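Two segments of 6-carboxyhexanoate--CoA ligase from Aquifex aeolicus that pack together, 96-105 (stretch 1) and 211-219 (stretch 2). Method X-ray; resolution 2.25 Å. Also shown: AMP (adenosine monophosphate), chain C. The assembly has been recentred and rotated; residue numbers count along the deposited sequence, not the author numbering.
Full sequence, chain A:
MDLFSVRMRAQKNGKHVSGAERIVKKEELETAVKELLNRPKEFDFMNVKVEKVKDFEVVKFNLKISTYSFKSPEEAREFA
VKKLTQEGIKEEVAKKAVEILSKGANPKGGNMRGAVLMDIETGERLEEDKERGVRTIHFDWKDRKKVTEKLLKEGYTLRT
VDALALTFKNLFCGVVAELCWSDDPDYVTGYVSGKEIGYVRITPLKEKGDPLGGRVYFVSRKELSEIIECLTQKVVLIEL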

# COMPACT_ATOMS: atom_id res chain seq x y z
N LYS A 96 -13.71 -6.05 11.91
CA LYS A 96 -14.03 -4.63 11.97
C LYS A 96 -13.24 -3.85 10.92
O LYS A 96 -13.76 -2.89 10.33
N ALA A 97 -11.99 -4.24 10.69
CA ALA A 97 -11.25 -3.73 9.54
C ALA A 97 -12.05 -3.86 8.25
O ALA A 97 -12.32 -2.87 7.57
N VAL A 98 -12.44 -5.10 7.89
CA VAL A 98 -13.23 -5.33 6.67
C VAL A 98 -14.49 -4.47 6.68
O VAL A 98 -14.84 -3.83 5.67
N GLU A 99 -15.17 -4.42 7.83
CA GLU A 99 -16.38 -3.61 7.96
C GLU A 99 -16.10 -2.14 7.66
O GLU A 99 -16.92 -1.47 7.01
N ILE A 100 -14.96 -1.61 8.12
CA ILE A 100 -14.69 -0.19 7.96
C ILE A 100 -14.45 0.16 6.50
O ILE A 100 -14.92 1.20 6.01
N LEU A 101 -13.73 -0.69 5.77
CA LEU A 101 -13.40 -0.36 4.39
C LEU A 101 -14.64 -0.42 3.50
O LEU A 101 -14.85 0.46 2.65
N SER A 102 -15.47 -1.44 3.68
CA SER A 102 -16.63 -1.62 2.81
C SER A 102 -17.69 -0.56 3.04
O SER A 102 -18.40 -0.19 2.10
N LYS A 103 -17.80 -0.04 4.25
CA LYS A 103 -18.82 0.94 4.57
C LYS A 103 -18.33 2.38 4.44
O LYS A 103 -19.06 3.31 4.80
N GLY A 104 -17.12 2.58 3.91
CA GLY A 104 -16.57 3.92 3.73
C GLY A 104 -15.66 4.35 4.87
O GLY A 104 -16.14 4.77 5.92
N ALA A 105 -14.34 4.27 4.66
CA ALA A 105 -13.40 4.52 5.74
C ALA A 105 -13.33 6.00 6.12
O ALA A 105 -13.16 6.33 7.30
N PRO A 211 -17.11 2.38 -5.60
CA PRO A 211 -16.02 3.38 -5.58
C PRO A 211 -15.32 3.52 -4.23
O PRO A 211 -14.58 4.49 -4.05
N LEU A 212 -15.54 2.60 -3.29
CA LEU A 212 -14.91 2.64 -1.98
C LEU A 212 -13.76 1.65 -1.90
O LEU A 212 -13.85 0.52 -2.40
N GLY A 213 -12.66 2.07 -1.26
CA GLY A 213 -11.49 1.23 -1.06
C GLY A 213 -10.76 1.63 0.20
O GLY A 213 -11.33 2.30 1.06
N GLY A 214 -9.51 1.21 0.35
CA GLY A 214 -8.71 1.65 1.47
C GLY A 214 -7.72 0.59 1.92
O GLY A 214 -7.60 -0.49 1.34
N ARG A 215 -6.99 0.95 2.98
CA ARG A 215 -6.00 0.09 3.60
C ARG A 215 -6.16 0.18 5.11
O ARG A 215 -6.43 1.25 5.66
N VAL A 216 -6.01 -0.96 5.78
CA VAL A 216 -5.96 -1.03 7.23
C VAL A 216 -4.62 -1.65 7.60
O VAL A 216 -4.30 -2.75 7.13
N TYR A 217 -3.84 -0.94 8.42
CA TYR A 217 -2.59 -1.44 8.96
C TYR A 217 -2.84 -1.92 10.38
O TYR A 217 -3.31 -1.15 11.23
N PHE A 218 -2.49 -3.18 10.66
CA PHE A 218 -2.66 -3.74 12.01
C PHE A 218 -1.36 -3.55 12.79
O PHE A 218 -0.33 -4.16 12.45
N VAL A 219 -1.40 -2.69 13.82
CA VAL A 219 -0.21 -2.29 14.57
C VAL A 219 -0.42 -2.45 16.07
O VAL A 219 -1.52 -2.28 16.60

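Helix 96-102 runs alongside strand 214-219 in nearly the reverse direction, at 156°, and the axes come within 8.7 Å. A97 sits opposite V216 and L101 opposite G214. No hydrogen bond crosses between the stretches. The side chains that make the contact are apolar, and it buries 393 Å² in total.

L101 has the most area covered by stretch 2, 89 Å². Its CA-to-CB bond points toward the strand. Its rotamer is m,t (chi1 -68°, chi2 -170°), a common leucine conformation in helices. Both methyls reach the strand: CD1 of L101 lies 3.7 Å from O of G214, and CD2 of L101 lies 3.9 Å from N of R215. CD2 of L101 also meets CG2 of V216 at 3.8 Å. This packing uses the absence of a side chain at G214. A CB there would point toward the helix and lie 2.7 Å from CD2 of L101, a clash. The backbone angles of G214 (148/-178) call for glycine in any case.

One turn earlier, A97 also points in. Its methyl touches two strand side chains, with CB of A97 3.8 Å from CG1 of V216 and 3.4 Å from CZ of F218. V216 is t (chi1 177°) and points toward the helix. CG1 of V216 meets CB of A97, and CG2 of V216 lies near both CB of A97 (4.1 Å) and CD2 of L101 (3.8 Å). F218 starts sideways, but with chi1 -63° (m) and chi2 -85° its ring extends back to the helix, so that its tip meets A97.

L212 closes the other end of the contact, before the strand begins. It points toward stretch 1 and is m,t (chi1 -67°, chi2 174°). This carries CD1 of L212 to the chain where the helix gives way to loop, 3.4 Å from O of S102 and 3.6 Å from N of G104. Here a leucine methyl packs on backbone rather than on side chains. G104 has phi/psi of 96/101, which again calls for glycine.

The polar side chains of stretch 1 listed here find partners within their own stretch. S102 points away from the strand and is p (chi1 45°). In this rotamer OG of S102 donates to O of V98 at 2.8 Å, one turn back. E99 is extended (t,t) and out of reach of the strand. Its carboxylate forms a salt bridge with K103, NZ of K103 to OE2 of E99 at 3.3 Å, and a long one with K96, NZ of K96 to OE1 of E99 at 3.7 Å.

On the strand, R215 points away from the helix, and AMP lies there. R215 is m,t at chi1 and chi2, with chi3 off-well at -118°. NE of R215 makes a weak hydrogen bond to O4' of AMP at 3.2 Å. The phosphate oxygen O1P lies at the guanidinium edge, near its plane. Y217, m at chi1, also approaches the nucleotide, with OH of Y217 3.1 Å from C2 of AMP.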

# COMPACT_ATOMS: atom_id res chain seq x y z
CB LYS A 96 -13.76 -4.07 13.37
CG LYS A 96 -13.98 -2.55 13.47
CD LYS A 96 -14.70 -2.14 14.75
CE LYS A 96 -16.22 -2.15 14.56
NZ LYS A 96 -16.76 -0.86 14.03
CB ALA A 97 -9.91 -4.45 9.41
CB VAL A 98 -13.58 -6.82 6.52
CG1 VAL A 98 -14.63 -7.01 5.44
CG2 VAL A 98 -12.35 -7.66 6.20
CB GLU A 99 -16.95 -3.78 9.37
CG GLU A 99 -18.25 -3.02 9.63
CD GLU A 99 -18.70 -3.07 11.10
OE1 GLU A 99 -17.98 -3.65 11.95
OE2 GLU A 99 -19.78 -2.51 11.40
CB ILE A 100 -13.50 0.24 8.85
CG1 ILE A 100 -13.87 0.18 10.33
CG2 ILE A 100 -13.06 1.65 8.50
CD1 ILE A 100 -12.74 0.58 11.28
CB LEU A 101 -12.33 -1.32 3.87
CG LEU A 101 -10.93 -1.20 4.47
CD1 LEU A 101 -9.98 -2.06 3.67
CD2 LEU A 101 -10.46 0.24 4.51
CB SER A 102 -17.21 -3.02 3.00
OG SER A 102 -17.30 -3.32 4.39
CB LYS A 103 -19.38 0.68 5.97
CG LYS A 103 -20.10 -0.67 6.05
CD LYS A 103 -20.41 -1.11 7.48
CE LYS A 103 -21.37 -0.17 8.20
NZ LYS A 103 -21.74 -0.69 9.54
CB ALA A 105 -12.02 3.99 5.36
CB PRO A 211 -16.77 4.67 -5.94
CG PRO A 211 -18.10 4.49 -5.26
CD PRO A 211 -18.42 3.01 -5.34
CB LEU A 212 -15.94 2.34 -0.88
CG LEU A 212 -17.07 3.34 -0.63
CD1 LEU A 212 -18.05 2.78 0.39
CD2 LEU A 212 -16.54 4.69 -0.17
CB ARG A 215 -4.57 0.48 3.20
CG ARG A 215 -4.12 -0.07 1.86
CD ARG A 215 -2.66 0.26 1.53
NE ARG A 215 -2.63 1.06 0.32
CZ ARG A 215 -2.22 0.66 -0.88
NH1 ARG A 215 -1.73 -0.56 -1.08
NH2 ARG A 215 -2.26 1.51 -1.87
CB VAL A 216 -7.14 -1.83 7.81
CG1 VAL A 216 -7.00 -1.94 9.35
CG2 VAL A 216 -8.46 -1.17 7.45
CB TYR A 217 -1.51 -0.35 8.96
CG TYR A 217 -1.04 0.18 7.63
CD1 TYR A 217 -1.37 -0.46 6.43
CD2 TYR A 217 -0.23 1.33 7.56
CE1 TYR A 217 -0.93 0.03 5.22
CE2 TYR A 217 0.22 1.83 6.34
CZ TYR A 217 -0.14 1.17 5.16
OH TYR A 217 0.29 1.63 3.93
CB PHE A 218 -3.06 -5.22 11.94
CG PHE A 218 -4.38 -5.45 11.26
CD1 PHE A 218 -5.57 -5.34 11.97
CD2 PHE A 218 -4.45 -5.73 9.89
CE1 PHE A 218 -6.79 -5.53 11.34
CE2 PHE A 218 -5.67 -5.92 9.26
CZ PHE A 218 -6.83 -5.84 9.98
CB VAL A 219 0.20 -0.81 14.28
CG1 VAL A 219 0.50 -0.58 12.80
CG2 VAL A 219 -0.87 0.15 14.79
P AMP C . -4.20 2.77 -4.43
O1P AMP C . -3.14 1.76 -4.08
O2P AMP C . -3.56 4.05 -4.94
O3P AMP C . -5.42 2.27 -5.19
O5' AMP C . -4.88 3.20 -3.04
C5' AMP C . -5.83 2.37 -2.37
C4' AMP C . -6.26 3.03 -1.08
O4' AMP C . -5.19 2.89 -0.10
C3' AMP C . -6.53 4.53 -1.20
O3' AMP C . -7.90 4.82 -1.44
C2' AMP C . -6.02 5.11 0.11
O2' AMP C . -7.05 5.11 1.09
C1' AMP C . -4.93 4.12 0.52
N9 AMP C . -3.57 4.56 0.13
C8 AMP C . -3.19 5.07 -1.06
N7 AMP C . -1.86 5.38 -1.06
C5 AMP C . -1.36 5.07 0.15
C6 AMP C . -0.04 5.12 0.83
N6 AMP C . 1.07 5.59 0.21
N1 AMP C . 0.03 4.68 2.11
C2 AMP C . -1.05 4.23 2.77
N3 AMP C . -2.27 4.15 2.21
C4 AMP C . -2.50 4.54 0.93